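Local coordinates for protein putative beta-glucosidase (Bifidobacterium adolescentis, PDB 5WAB) that hydrolyses beta-glucosidic linkages as a glycoside hydrolase family 3 beta-glucosidase, and may also release terminal alpha-L-arabinopyranosyl units from ginsenoside Rb2, at residues Asn82-His87 with Gly604-Phe609; Trp125-Tyr130 with Val526-Tyr531; Thr571-Ser576 with Gly613-Ile618. All coordinates share one frame; numbering follows the deposited sequence.

Contact 1 of 3, residues Asn82-His87 with Gly604-Phe609; sequences NPELIH and GFRKVF
Glu84 and Arg606 form a salt bridge, which contains the one hydrogen bond between the two segments. NH1 of Arg606 donates to OE2 of Glu84 over 2.9 Å with an N-H...O angle of 158°, and it reaches the syn side of that oxygen from 34° out of the carboxylate plane. The oxygen itself lies in the guanidinium plane, so the arginine meets it edge-on. Arg606 leaves its backbone pointing away from segment 82-87, and a bend at chi2 (55°) turns the guanidinium back.

Asn82 is the N-cap of helix 83-99: its OD1 accepts from Leu85 N at 3.1 Å, with the donor above the amide plane. The amide's other end, ND2, points at the edge of the Phe609 ring, 3.5 Å from CZ, and gives a weak hydrogen bond to OE1 of Glu314. The contact thus sets the start of a helix in the family 3 N-terminal, TIM-barrel-type domain against strand 601-610 of the fibronectin type III-like domain. Lys607 is extended; its CD passes 4.4 Å from Asn82 CB, and its NZ has three partners: a salt bridge to the same Glu314 OE1 and hydrogen bonds to Ser491 OG and Ser80 O. The apolar share falls to Pro83, whose CD meets the edge of the Phe605 ring at CE1, 4.1 Å away, while Trp81 packs edge-to-face with the same ring.

Contact 2 of 3, residues Trp125-Tyr130 with Val526-Tyr531; sequences WSEDPY and VGYRYY
OD1 of Asp128 is gripped by two side chains of segment 526-531. Tyr528 OH donates to it over 2.7 Å, arriving 56° out of the carboxylate plane; the hydroxyl is also hydrogen-bonded to Leu602 N. Arg529 forms a salt bridge to the same oxygen, its NH1 at a very short 2.5 Å and its NH2 adding a weak bond; NH2 also pairs with Glu601. With CG anti to the backbone N (chi1 -179°), Asp128 holds OD1 toward these donors, while OD2 caps helix 129-144 at Leu131 N. The contact is buried and joins the family 3 N-terminal and C-terminal domains, the start of one helix facing the short helix 528-531.

Glu127 OE2 accepts from Tyr528 N over 2.9 Å. It also lies at the ring edge, 3.2 Å from Tyr528 CD1, with carboxylate and ring nearly coplanar; OE1 is hydrogen-bonded to Thr497 N. Gly527 is pressed close, since a CB there would stand 2.5 Å from Glu127 OE2. An alanine in place of Tyr528 would probably cost Asp128 OD1 its hydroxyl donor, leave Leu602 N without this partner and open a gap where the ring stood. One water donates to Glu127 O and Val526 O and accepts from Arg529 NH1 at 2.8 Å.

Contact 3 of 3, residues Thr571-Ser576 with Gly613-Ile618; sequences TVTNTS and GESAEI
Val572 and Ala616 form an antiparallel hydrogen-bonded pair: Val572 N donates to Ala616 O over 3.0 Å, and Ala616 N to Val572 O over 2.9 Å. Asn574 N continues the ladder to Glu614 O at 2.8 Å, its donor nearly in line with the C=O bond (176°). Gly613 N to Asn574 O is weak. The axes of 571-574 and 615-618 come within 4.7 Å, their N-to-C directions 160° apart, close to antiparallel. CA-H...O contacts run from residues of the non-hydrogen-bonded pairs to neighbouring carbonyls: Thr571 CA lies 3.4 Å from Ala616 O.

Among side-chain bonds, Asn574 OD1 accepts from both Ser576 N and Ser576 OG, the first closing an Asx turn and the second, at 2.7 Å, lying on a lone pair in the amide plane. Its ND2 is bonded to Val578 O and Leu610 O.

Apolar packing unites Val572, Ala616 and Ile618: CG1 of Val572 lies 4.2 Å from Ile618 CD1. On the opposite face, Thr573, with OG1 beside its backbone N (chi1 -52°), brings that oxygen to Ser615 CB.

Strand 566-574 runs between strands 551-560 and 615-622 in a three-stranded antiparallel sheet; Val572, Ala616 and Ile618 pack against strands 580-590 and 601-610, in keeping with a fibronectin type III-like sandwich.

Overall arrangement
From the N terminus, segment 82-87 comes first and waits 517 residues for its partner, so contact 1 closes the longest loop. Contact 2 opens at 125-130 and closes at 526-531, wholly within that span. Contact 3 then opens at 571-576, before 604-609 closes contact 1, and closes at 613-618: contacts 1 and 3 cross, while 2 and 3 follow in series. Contact 1 ties the N-terminal domain to the fibronectin-like domain, contact 2 ties it to the C-terminal domain, and contact 3 lies within the beta-sandwich. Contact 1 touches both others, through Phe605 on Tyr130 and Val608 on Ile618; contacts 2 and 3 stay about 12 Å apart at their nearest atoms.

Contact 1 of 3, residues Asn82-His87 with Gly604-Phe609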
ATOM      1  N   ASN A  82       1.015   7.716  -8.298  1.00 26.79           N
ATOM      2  CA  ASN A  82       0.204   8.838  -8.774  1.00 27.35           C
ATOM      3  C   ASN A  82      -0.792   9.229  -7.694  1.00 26.07           C
ATOM      4  O   ASN A  82      -1.951   8.790  -7.714  1.00 27.30           O
ATOM      5  CB  ASN A  82      -0.522   8.484 -10.075  1.00 28.90           C
ATOM      6  CG  ASN A  82      -1.124   9.699 -10.763  1.00 31.34           C
ATOM      7  OD1 ASN A  82      -1.311  10.752 -10.146  1.00 30.73           O
ATOM      8  ND2 ASN A  82      -1.442   9.555 -12.048  1.00 33.08           N
ATOM      9  N   PRO A  83      -0.372  10.048  -6.727  1.00 23.41           N
ATOM     10  CA  PRO A  83      -1.303  10.461  -5.664  1.00 22.17           C
ATOM     11  C   PRO A  83      -2.542  11.164  -6.180  1.00 24.49           C
ATOM     12  O   PRO A  83      -3.624  10.987  -5.606  1.00 22.90           O
ATOM     13  CB  PRO A  83      -0.446  11.390  -4.795  1.00 21.59           C
ATOM     14  CG  PRO A  83       0.962  10.913  -5.028  1.00 23.01           C
ATOM     15  CD  PRO A  83       1.007  10.499  -6.468  1.00 23.49           C
ATOM     16  N   GLU A  84      -2.433  11.935  -7.261  1.00 28.23           N
ATOM     17  CA  GLU A  84      -3.610  12.623  -7.772  1.00 29.62           C
ATOM     18  C   GLU A  84      -4.644  11.623  -8.277  1.00 27.49           C
ATOM     19  O   GLU A  84      -5.837  11.757  -7.989  1.00 27.15           O
ATOM     20  CB  GLU A  84      -3.214  13.602  -8.884  1.00 34.98           C
ATOM     21  CG  GLU A  84      -2.358  14.790  -8.431  1.00 38.56           C
ATOM     22  CD  GLU A  84      -0.879  14.432  -8.293  1.00 41.18           C
ATOM     23  OE1 GLU A  84      -0.486  13.339  -8.747  1.00 42.62           O
ATOM     24  OE2 GLU A  84      -0.109  15.239  -7.733  1.00 43.84           O
ATOM     25  N   LEU A  85      -4.203  10.582  -8.981  1.00 27.68           N
ATOM     26  CA  LEU A  85      -5.137   9.558  -9.442  1.00 28.25           C
ATOM     27  C   LEU A  85      -5.731   8.781  -8.273  1.00 26.90           C
ATOM     28  O   LEU A  85      -6.925   8.461  -8.276  1.00 27.05           O
ATOM     29  CB  LEU A  85      -4.434   8.614 -10.416  1.00 29.42           C
ATOM     30  CG  LEU A  85      -5.176   7.345 -10.838  1.00 29.38           C
ATOM     31  CD1 LEU A  85      -6.418   7.696 -11.612  1.00 31.11           C
ATOM     32  CD2 LEU A  85      -4.260   6.455 -11.667  1.00 29.13           C
ATOM     33  N   ILE A  86      -4.916   8.480  -7.256  1.00 24.93           N
ATOM     34  CA  ILE A  86      -5.423   7.807  -6.064  1.00 23.46           C
ATOM     35  C   ILE A  86      -6.414   8.703  -5.327  1.00 25.25           C
ATOM     36  O   ILE A  86      -7.452   8.236  -4.837  1.00 23.66           O
ATOM     37  CB  ILE A  86      -4.246   7.392  -5.165  1.00 23.62           C
ATOM     38  CG1 ILE A  86      -3.300   6.460  -5.932  1.00 19.39           C
ATOM     39  CG2 ILE A  86      -4.751   6.778  -3.855  1.00 18.15           C
ATOM     40  CD1 ILE A  86      -1.989   6.205  -5.234  1.00 19.03           C
ATOM     41  N   HIS A  87      -6.126  10.008  -5.266  1.00 26.30           N
ATOM     42  CA  HIS A  87      -7.064  10.951  -4.675  1.00 27.85           C
ATOM     43  C   HIS A  87      -8.387  10.936  -5.416  1.00 29.75           C
ATOM     44  O   HIS A  87      -9.446  11.146  -4.817  1.00 30.13           O
ATOM     45  CB  HIS A  87      -6.464  12.359  -4.691  1.00 28.68           C
ATOM     46  CG  HIS A  87      -7.331  13.397  -4.051  1.00 29.50           C
ATOM     47  ND1 HIS A  87      -8.437  13.933  -4.674  1.00 31.11           N
ATOM     48  CD2 HIS A  87      -7.252  14.000  -2.842  1.00 29.64           C
ATOM     49  CE1 HIS A  87      -9.002  14.821  -3.876  1.00 31.08           C
ATOM     50  NE2 HIS A  87      -8.302  14.880  -2.757  1.00 30.03           N
ATOM     51  N   GLY A 604      11.410  10.837  -2.312  1.00 22.38           N
ATOM     52  CA  GLY A 604      10.589  11.676  -3.164  1.00 22.40           C
ATOM     53  C   GLY A 604      10.355  11.079  -4.536  1.00 22.26           C
ATOM     54  O   GLY A 604      11.169  10.277  -5.008  1.00 21.52           O
ATOM     55  N   PHE A 605       9.239  11.434  -5.174  1.00 22.76           N
ATOM     56  CA  PHE A 605       8.960  10.953  -6.519  1.00 24.96           C
ATOM     57  C   PHE A 605       7.947  11.865  -7.187  1.00 28.50           C
ATOM     58  O   PHE A 605       7.192  12.583  -6.521  1.00 27.28           O
ATOM     59  CB  PHE A 605       8.476   9.492  -6.518  1.00 24.28           C
ATOM     60  CG  PHE A 605       7.191   9.263  -5.761  1.00 22.63           C
ATOM     61  CD1 PHE A 605       5.968   9.397  -6.393  1.00 22.46           C
ATOM     62  CD2 PHE A 605       7.214   8.887  -4.425  1.00 22.30           C
ATOM     63  CE1 PHE A 605       4.786   9.180  -5.696  1.00 22.84           C
ATOM     64  CE2 PHE A 605       6.039   8.665  -3.731  1.00 21.61           C
ATOM     65  CZ  PHE A 605       4.826   8.810  -4.368  1.00 22.04           C
ATOM     66  N   ARG A 606       7.971  11.844  -8.520  1.00 32.48           N
ATOM     67  CA  ARG A 606       7.060  12.645  -9.329  1.00 35.57           C
ATOM     68  C   ARG A 606       6.797  11.920 -10.641  1.00 33.16           C
ATOM     69  O   ARG A 606       7.739  11.567 -11.356  1.00 33.58           O
ATOM     70  CB  ARG A 606       7.638  14.032  -9.609  1.00 42.42           C
ATOM     71  CG  ARG A 606       6.644  14.910 -10.326  1.00 50.30           C
ATOM     72  CD  ARG A 606       5.301  15.022  -9.567  1.00 56.62           C
ATOM     73  NE  ARG A 606       4.405  15.964 -10.234  1.00 61.74           N
ATOM     74  CZ  ARG A 606       3.121  16.132  -9.918  1.00 65.11           C
ATOM     75  NH1 ARG A 606       2.574  15.412  -8.941  1.00 65.57           N
ATOM     76  NH2 ARG A 606       2.364  17.005 -10.584  1.00 66.89           N
ATOM     77  N   LYS A 607       5.529  11.676 -10.953  1.00 30.78           N
ATOM     78  CA  LYS A 607       5.130  11.090 -12.228  1.00 29.29           C
ATOM     79  C   LYS A 607       4.740  12.215 -13.178  1.00 30.65           C
ATOM     80  O   LYS A 607       3.988  13.119 -12.800  1.00 24.98           O
ATOM     81  CB  LYS A 607       3.972  10.105 -12.062  1.00 26.00           C
ATOM     82  CG  LYS A 607       3.676   9.274 -13.317  1.00 25.52           C
ATOM     83  CD  LYS A 607       2.662   8.183 -13.026  1.00 25.01           C
ATOM     84  CE  LYS A 607       2.622   7.137 -14.120  1.00 24.93           C
ATOM     85  NZ  LYS A 607       1.771   5.992 -13.706  1.00 24.92           N
ATOM     86  N   VAL A 608       5.257  12.158 -14.404  1.00 25.53           N
ATOM     87  CA  VAL A 608       5.060  13.206 -15.399  1.00 30.38           C
ATOM     88  C   VAL A 608       4.588  12.569 -16.698  1.00 32.55           C
ATOM     89  O   VAL A 608       5.234  11.652 -17.217  1.00 27.62           O
ATOM     90  CB  VAL A 608       6.348  14.012 -15.638  1.00 29.74           C
ATOM     91  CG1 VAL A 608       6.065  15.186 -16.538  1.00 30.36           C
ATOM     92  CG2 VAL A 608       6.941  14.477 -14.323  1.00 28.73           C
ATOM     93  N   PHE A 609       3.473  13.061 -17.223  1.00 34.66           N
ATOM     94  CA  PHE A 609       2.957  12.633 -18.516  1.00 37.00           C
ATOM     95  C   PHE A 609       3.516  13.570 -19.583  1.00 37.70           C
ATOM     96  O   PHE A 609       3.309  14.787 -19.516  1.00 37.86           O
ATOM     97  CB  PHE A 609       1.428  12.650 -18.499  1.00 39.93           C
ATOM     98  CG  PHE A 609       0.827  11.897 -17.332  1.00 41.54           C
ATOM     99  CD1 PHE A 609       0.704  12.502 -16.084  1.00 41.70           C
ATOM    100  CD2 PHE A 609       0.404  10.582 -17.472  1.00 42.51           C
ATOM    101  CE1 PHE A 609       0.164  11.818 -15.006  1.00 41.80           C
ATOM    102  CE2 PHE A 609      -0.137   9.888 -16.394  1.00 42.35           C
ATOM    103  CZ  PHE A 609      -0.257  10.506 -15.163  1.00 42.26           C
TER

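Contact 2 of 3, residues Trp125-Tyr130 with Val526-Tyr531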
ATOM      1  N   TRP A 125       0.137  -1.358   0.190  1.00 22.57           N
ATOM      2  CA  TRP A 125       0.698  -0.516  -0.863  1.00 22.93           C
ATOM      3  C   TRP A 125       2.155  -0.827  -1.209  1.00 21.57           C
ATOM      4  O   TRP A 125       2.472  -1.002  -2.387  1.00 20.26           O
ATOM      5  CB  TRP A 125       0.532   0.957  -0.474  1.00 19.74           C
ATOM      6  CG  TRP A 125      -0.914   1.368  -0.480  1.00 20.86           C
ATOM      7  CD1 TRP A 125      -1.823   1.155   0.512  1.00 23.02           C
ATOM      8  CD2 TRP A 125      -1.617   2.062  -1.521  1.00 19.91           C
ATOM      9  NE1 TRP A 125      -3.047   1.661   0.155  1.00 22.92           N
ATOM     10  CE2 TRP A 125      -2.948   2.226  -1.088  1.00 21.08           C
ATOM     11  CE3 TRP A 125      -1.252   2.559  -2.774  1.00 22.11           C
ATOM     12  CZ2 TRP A 125      -3.913   2.868  -1.862  1.00 21.57           C
ATOM     13  CZ3 TRP A 125      -2.214   3.194  -3.545  1.00 21.47           C
ATOM     14  CH2 TRP A 125      -3.527   3.343  -3.087  1.00 21.42           C
ATOM     15  N   SER A 126       3.061  -0.892  -0.237  1.00 21.48           N
ATOM     16  CA  SER A 126       4.469  -1.026  -0.598  1.00 21.54           C
ATOM     17  C   SER A 126       5.249  -1.680   0.533  1.00 21.89           C
ATOM     18  O   SER A 126       4.750  -1.856   1.646  1.00 21.80           O
ATOM     19  CB  SER A 126       5.090   0.333  -0.951  1.00 22.07           C
ATOM     20  OG  SER A 126       6.484   0.227  -1.189  1.00 22.03           O
ATOM     21  N   GLU A 127       6.488  -2.053   0.213  1.00 23.64           N
ATOM     22  CA  GLU A 127       7.482  -2.408   1.215  1.00 24.00           C
ATOM     23  C   GLU A 127       8.190  -1.186   1.773  1.00 22.97           C
ATOM     24  O   GLU A 127       8.939  -1.312   2.747  1.00 22.26           O
ATOM     25  CB  GLU A 127       8.530  -3.346   0.610  1.00 23.50           C
ATOM     26  CG  GLU A 127       9.480  -2.648  -0.365  1.00 25.05           C
ATOM     27  CD  GLU A 127      10.328  -3.606  -1.186  1.00 26.54           C
ATOM     28  OE1 GLU A 127       9.815  -4.664  -1.600  1.00 28.45           O
ATOM     29  OE2 GLU A 127      11.521  -3.305  -1.404  1.00 28.22           O
ATOM     30  N   ASP A 128       7.988  -0.014   1.170  1.00 22.74           N
ATOM     31  CA  ASP A 128       8.678   1.199   1.568  1.00 22.27           C
ATOM     32  C   ASP A 128       7.725   2.127   2.301  1.00 22.64           C
ATOM     33  O   ASP A 128       6.604   2.346   1.824  1.00 22.94           O
ATOM     34  CB  ASP A 128       9.259   1.914   0.349  1.00 20.97           C
ATOM     35  CG  ASP A 128       9.998   3.178   0.727  1.00 21.56           C
ATOM     36  OD1 ASP A 128      11.114   3.043   1.269  1.00 20.65           O
ATOM     37  OD2 ASP A 128       9.469   4.292   0.508  1.00 20.19           O
ATOM     38  N   PRO A 129       8.116   2.686   3.450  1.00 23.80           N
ATOM     39  CA  PRO A 129       7.168   3.545   4.185  1.00 23.29           C
ATOM     40  C   PRO A 129       6.829   4.845   3.469  1.00 23.48           C
ATOM     41  O   PRO A 129       5.666   5.267   3.496  1.00 23.44           O
ATOM     42  CB  PRO A 129       7.882   3.783   5.522  1.00 23.63           C
ATOM     43  CG  PRO A 129       9.333   3.587   5.221  1.00 24.64           C
ATOM     44  CD  PRO A 129       9.396   2.525   4.163  1.00 23.31           C
ATOM     45  N   TYR A 130       7.799   5.487   2.810  1.00 23.44           N
ATOM     46  CA  TYR A 130       7.524   6.762   2.147  1.00 22.69           C
ATOM     47  C   TYR A 130       6.521   6.589   1.017  1.00 23.89           C
ATOM     48  O   TYR A 130       5.593   7.390   0.865  1.00 25.55           O
ATOM     49  CB  TYR A 130       8.815   7.372   1.605  1.00 21.47           C
ATOM     50  CG  TYR A 130       8.641   8.748   0.994  1.00 20.18           C
ATOM     51  CD1 TYR A 130       8.213   8.895  -0.319  1.00 20.40           C
ATOM     52  CD2 TYR A 130       8.941   9.897   1.711  1.00 19.26           C
ATOM     53  CE1 TYR A 130       8.059  10.145  -0.895  1.00 19.10           C
ATOM     54  CE2 TYR A 130       8.796  11.155   1.136  1.00 19.42           C
ATOM     55  CZ  TYR A 130       8.352  11.272  -0.166  1.00 19.00           C
ATOM     56  OH  TYR A 130       8.198  12.515  -0.746  1.00 18.73           O
ATOM     57  N   VAL A 526      14.563  -3.849   5.481  1.00 22.16           N
ATOM     58  CA  VAL A 526      13.405  -4.532   4.921  1.00 22.01           C
ATOM     59  C   VAL A 526      13.393  -4.296   3.420  1.00 21.78           C
ATOM     60  O   VAL A 526      13.558  -3.156   2.965  1.00 22.50           O
ATOM     61  CB  VAL A 526      12.103  -4.030   5.568  1.00 22.23           C
ATOM     62  CG1 VAL A 526      10.896  -4.675   4.912  1.00 22.52           C
ATOM     63  CG2 VAL A 526      12.124  -4.314   7.064  1.00 22.57           C
ATOM     64  N   GLY A 527      13.205  -5.368   2.655  1.00 19.64           N
ATOM     65  CA  GLY A 527      13.090  -5.221   1.213  1.00 20.20           C
ATOM     66  C   GLY A 527      14.369  -4.691   0.600  1.00 18.47           C
ATOM     67  O   GLY A 527      15.479  -5.098   0.962  1.00 15.82           O
ATOM     68  N   TYR A 528      14.217  -3.729  -0.318  1.00 17.96           N
ATOM     69  CA  TYR A 528      15.379  -3.199  -1.026  1.00 19.38           C
ATOM     70  C   TYR A 528      16.360  -2.511  -0.089  1.00 18.66           C
ATOM     71  O   TYR A 528      17.541  -2.387  -0.432  1.00 19.31           O
ATOM     72  CB  TYR A 528      14.946  -2.217  -2.119  1.00 20.05           C
ATOM     73  CG  TYR A 528      14.542  -0.867  -1.588  1.00 19.86           C
ATOM     74  CD1 TYR A 528      13.274  -0.658  -1.066  1.00 19.07           C
ATOM     75  CD2 TYR A 528      15.430   0.203  -1.606  1.00 20.85           C
ATOM     76  CE1 TYR A 528      12.898   0.578  -0.574  1.00 19.34           C
ATOM     77  CE2 TYR A 528      15.062   1.446  -1.114  1.00 20.44           C
ATOM     78  CZ  TYR A 528      13.795   1.624  -0.596  1.00 18.96           C
ATOM     79  OH  TYR A 528      13.416   2.853  -0.105  1.00 17.75           O
ATOM     80  N   ARG A 529      15.906  -2.081   1.090  1.00 17.38           N
ATOM     81  CA  ARG A 529      16.832  -1.519   2.064  1.00 17.50           C
ATOM     82  C   ARG A 529      17.934  -2.509   2.410  1.00 17.57           C
ATOM     83  O   ARG A 529      19.075  -2.106   2.656  1.00 18.62           O
ATOM     84  CB  ARG A 529      16.072  -1.108   3.323  1.00 16.76           C
ATOM     85  CG  ARG A 529      15.292   0.168   3.172  1.00 16.76           C
ATOM     86  CD  ARG A 529      14.368   0.405   4.363  1.00 16.24           C
ATOM     87  NE  ARG A 529      13.932   1.793   4.432  1.00 15.32           N
ATOM     88  CZ  ARG A 529      12.963   2.310   3.683  1.00 15.51           C
ATOM     89  NH1 ARG A 529      12.321   1.557   2.801  1.00 13.92           N
ATOM     90  NH2 ARG A 529      12.638   3.586   3.814  1.00 18.92           N
ATOM     91  N   TYR A 530      17.617  -3.802   2.422  1.00 17.81           N
ATOM     92  CA  TYR A 530      18.639  -4.818   2.638  1.00 20.91           C
ATOM     93  C   TYR A 530      19.372  -5.147   1.340  1.00 23.47           C
ATOM     94  O   TYR A 530      20.605  -5.249   1.321  1.00 23.67           O
ATOM     95  CB  TYR A 530      18.010  -6.085   3.224  1.00 20.38           C
ATOM     96  CG  TYR A 530      18.959  -7.257   3.248  1.00 21.62           C
ATOM     97  CD1 TYR A 530      19.905  -7.384   4.253  1.00 22.47           C
ATOM     98  CD2 TYR A 530      18.936  -8.220   2.246  1.00 23.55           C
ATOM     99  CE1 TYR A 530      20.786  -8.447   4.278  1.00 23.81           C
ATOM    100  CE2 TYR A 530      19.822  -9.284   2.258  1.00 23.65           C
ATOM    101  CZ  TYR A 530      20.740  -9.390   3.275  1.00 24.34           C
ATOM    102  OH  TYR A 530      21.617 -10.447   3.296  1.00 27.29           O
ATOM    103  N   TYR A 531      18.622  -5.338   0.248  1.00 24.17           N
ATOM    104  CA  TYR A 531      19.227  -5.778  -1.006  1.00 24.40           C
ATOM    105  C   TYR A 531      20.246  -4.768  -1.513  1.00 25.41           C
ATOM    106  O   TYR A 531      21.351  -5.141  -1.923  1.00 25.42           O
ATOM    107  CB  TYR A 531      18.139  -6.001  -2.058  1.00 24.07           C
ATOM    108  CG  TYR A 531      17.206  -7.161  -1.778  1.00 24.86           C
ATOM    109  CD1 TYR A 531      17.692  -8.448  -1.550  1.00 25.39           C
ATOM    110  CD2 TYR A 531      15.833  -6.961  -1.713  1.00 24.35           C
ATOM    111  CE1 TYR A 531      16.825  -9.503  -1.288  1.00 24.47           C
ATOM    112  CE2 TYR A 531      14.967  -7.997  -1.449  1.00 23.74           C
ATOM    113  CZ  TYR A 531      15.462  -9.263  -1.239  1.00 24.48           C
ATOM    114  OH  TYR A 531      14.572 -10.277  -0.976  1.00 24.89           O
TER
HETATM  115  O   HOH W   1      11.698  -1.142   2.805  1.00 25.56           O

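Contact 3 of 3, residues Thr571-Ser576 with Gly613-Ile618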
ATOM      1  N   THR A 571      15.404  17.903 -15.015  1.00 39.65           N
ATOM      2  CA  THR A 571      14.598  17.918 -16.233  1.00 40.61           C
ATOM      3  C   THR A 571      14.473  16.503 -16.780  1.00 37.36           C
ATOM      4  O   THR A 571      15.480  15.804 -16.943  1.00 36.08           O
ATOM      5  CB  THR A 571      15.218  18.799 -17.322  1.00 45.92           C
ATOM      6  OG1 THR A 571      15.318  20.152 -16.867  1.00 47.35           O
ATOM      7  CG2 THR A 571      14.342  18.760 -18.581  1.00 34.74           C
ATOM      8  N   VAL A 572      13.249  16.091 -17.092  1.00 35.91           N
ATOM      9  CA  VAL A 572      12.988  14.797 -17.707  1.00 34.75           C
ATOM     10  C   VAL A 572      12.380  15.048 -19.081  1.00 37.36           C
ATOM     11  O   VAL A 572      11.527  15.929 -19.240  1.00 37.84           O
ATOM     12  CB  VAL A 572      12.070  13.926 -16.825  1.00 32.57           C
ATOM     13  CG1 VAL A 572      10.814  14.689 -16.445  1.00 32.09           C
ATOM     14  CG2 VAL A 572      11.727  12.613 -17.518  1.00 32.49           C
ATOM     15  N   THR A 573      12.822  14.282 -20.076  1.00 39.17           N
ATOM     16  CA  THR A 573      12.456  14.535 -21.464  1.00 40.27           C
ATOM     17  C   THR A 573      12.042  13.238 -22.139  1.00 40.93           C
ATOM     18  O   THR A 573      12.729  12.219 -22.008  1.00 41.02           O
ATOM     19  CB  THR A 573      13.625  15.169 -22.223  1.00 41.38           C
ATOM     20  OG1 THR A 573      14.102  16.311 -21.499  1.00 42.00           O
ATOM     21  CG2 THR A 573      13.190  15.597 -23.617  1.00 42.46           C
ATOM     22  N   ASN A 574      10.906  13.265 -22.835  1.00 41.59           N
ATOM     23  CA  ASN A 574      10.478  12.135 -23.654  1.00 41.90           C
ATOM     24  C   ASN A 574      11.238  12.190 -24.976  1.00 44.83           C
ATOM     25  O   ASN A 574      10.953  13.036 -25.830  1.00 46.12           O
ATOM     26  CB  ASN A 574       8.971  12.174 -23.877  1.00 40.44           C
ATOM     27  CG  ASN A 574       8.444  10.917 -24.545  1.00 40.36           C
ATOM     28  OD1 ASN A 574       9.168  10.217 -25.256  1.00 41.01           O
ATOM     29  ND2 ASN A 574       7.169  10.630 -24.327  1.00 39.95           N
ATOM     30  N   THR A 575      12.206  11.289 -25.148  1.00 45.28           N
ATOM     31  CA  THR A 575      13.077  11.270 -26.315  1.00 47.36           C
ATOM     32  C   THR A 575      12.606  10.297 -27.391  1.00 49.79           C
ATOM     33  O   THR A 575      13.419   9.851 -28.207  1.00 53.69           O
ATOM     34  CB  THR A 575      14.506  10.922 -25.896  1.00 47.24           C
ATOM     35  OG1 THR A 575      14.518   9.626 -25.282  1.00 45.95           O
ATOM     36  CG2 THR A 575      15.043  11.951 -24.907  1.00 46.71           C
ATOM     37  N   SER A 576      11.323   9.966 -27.423  1.00 49.73           N
ATOM     38  CA  SER A 576      10.790   8.975 -28.348  1.00 50.52           C
ATOM     39  C   SER A 576       9.664   9.589 -29.180  1.00 51.28           C
ATOM     40  O   SER A 576       9.442  10.801 -29.164  1.00 51.75           O
ATOM     41  CB  SER A 576      10.315   7.738 -27.583  1.00 49.62           C
ATOM     42  OG  SER A 576       9.114   8.010 -26.882  1.00 49.58           O
ATOM     43  N   GLY A 613       8.699  14.133 -27.519  1.00 47.25           N
ATOM     44  CA  GLY A 613       9.585  15.267 -27.627  1.00 50.67           C
ATOM     45  C   GLY A 613       9.489  16.274 -26.504  1.00 50.65           C
ATOM     46  O   GLY A 613      10.377  17.130 -26.387  1.00 51.45           O
ATOM     47  N   GLU A 614       8.461  16.191 -25.664  1.00 50.08           N
ATOM     48  CA  GLU A 614       8.275  17.171 -24.606  1.00 50.71           C
ATOM     49  C   GLU A 614       9.240  16.937 -23.454  1.00 50.15           C
ATOM     50  O   GLU A 614       9.706  15.819 -23.212  1.00 51.23           O
ATOM     51  CB  GLU A 614       6.847  17.145 -24.068  1.00 50.99           C
ATOM     52  CG  GLU A 614       5.822  17.811 -24.960  1.00 53.62           C
ATOM     53  CD  GLU A 614       4.537  18.132 -24.216  1.00 53.28           C
ATOM     54  OE1 GLU A 614       4.452  17.818 -23.006  1.00 51.52           O
ATOM     55  OE2 GLU A 614       3.619  18.707 -24.841  1.00 54.90           O
ATOM     56  N   SER A 615       9.538  18.020 -22.743  1.00 49.41           N
ATOM     57  CA  SER A 615      10.362  17.978 -21.551  1.00 47.47           C
ATOM     58  C   SER A 615       9.627  18.692 -20.432  1.00 45.05           C
ATOM     59  O   SER A 615       8.704  19.473 -20.665  1.00 46.37           O
ATOM     60  CB  SER A 615      11.731  18.627 -21.778  1.00 50.98           C
ATOM     61  OG  SER A 615      11.605  20.026 -21.962  1.00 54.24           O
ATOM     62  N   ALA A 616      10.046  18.412 -19.206  1.00 42.20           N
ATOM     63  CA  ALA A 616       9.415  19.012 -18.043  1.00 40.23           C
ATOM     64  C   ALA A 616      10.447  19.201 -16.946  1.00 39.40           C
ATOM     65  O   ALA A 616      11.288  18.327 -16.711  1.00 37.43           O
ATOM     66  CB  ALA A 616       8.258  18.159 -17.522  1.00 38.40           C
ATOM     67  N   GLU A 617      10.360  20.334 -16.258  1.00 41.95           N
ATOM     68  CA  GLU A 617      11.228  20.611 -15.125  1.00 41.78           C
ATOM     69  C   GLU A 617      10.482  20.279 -13.842  1.00 37.64           C
ATOM     70  O   GLU A 617       9.388  20.807 -13.602  1.00 38.56           O
ATOM     71  CB  GLU A 617      11.679  22.068 -15.098  1.00 46.49           C
ATOM     72  CG  GLU A 617      12.718  22.320 -14.061  1.00 48.75           C
ATOM     73  CD  GLU A 617      14.043  21.848 -14.580  1.00 52.97           C
ATOM     74  OE1 GLU A 617      14.074  21.422 -15.725  1.00 55.07           O
ATOM     75  OE2 GLU A 617      15.056  21.913 -13.879  1.00 55.90           O
ATOM     76  N   ILE A 618      11.078  19.419 -13.016  1.00 34.81           N
ATOM     77  CA  ILE A 618      10.428  18.971 -11.794  1.00 32.71           C
ATOM     78  C   ILE A 618      11.365  19.236 -10.628  1.00 32.67           C
ATOM     79  O   ILE A 618      12.592  19.191 -10.770  1.00 31.88           O
ATOM     80  CB  ILE A 618      10.041  17.482 -11.844  1.00 31.36           C
ATOM     81  CG1 ILE A 618      11.204  16.637 -12.334  1.00 31.18           C
ATOM     82  CG2 ILE A 618       8.852  17.278 -12.774  1.00 33.11           C
ATOM     83  CD1 ILE A 618      10.945  15.158 -12.255  1.00 31.26           C
TER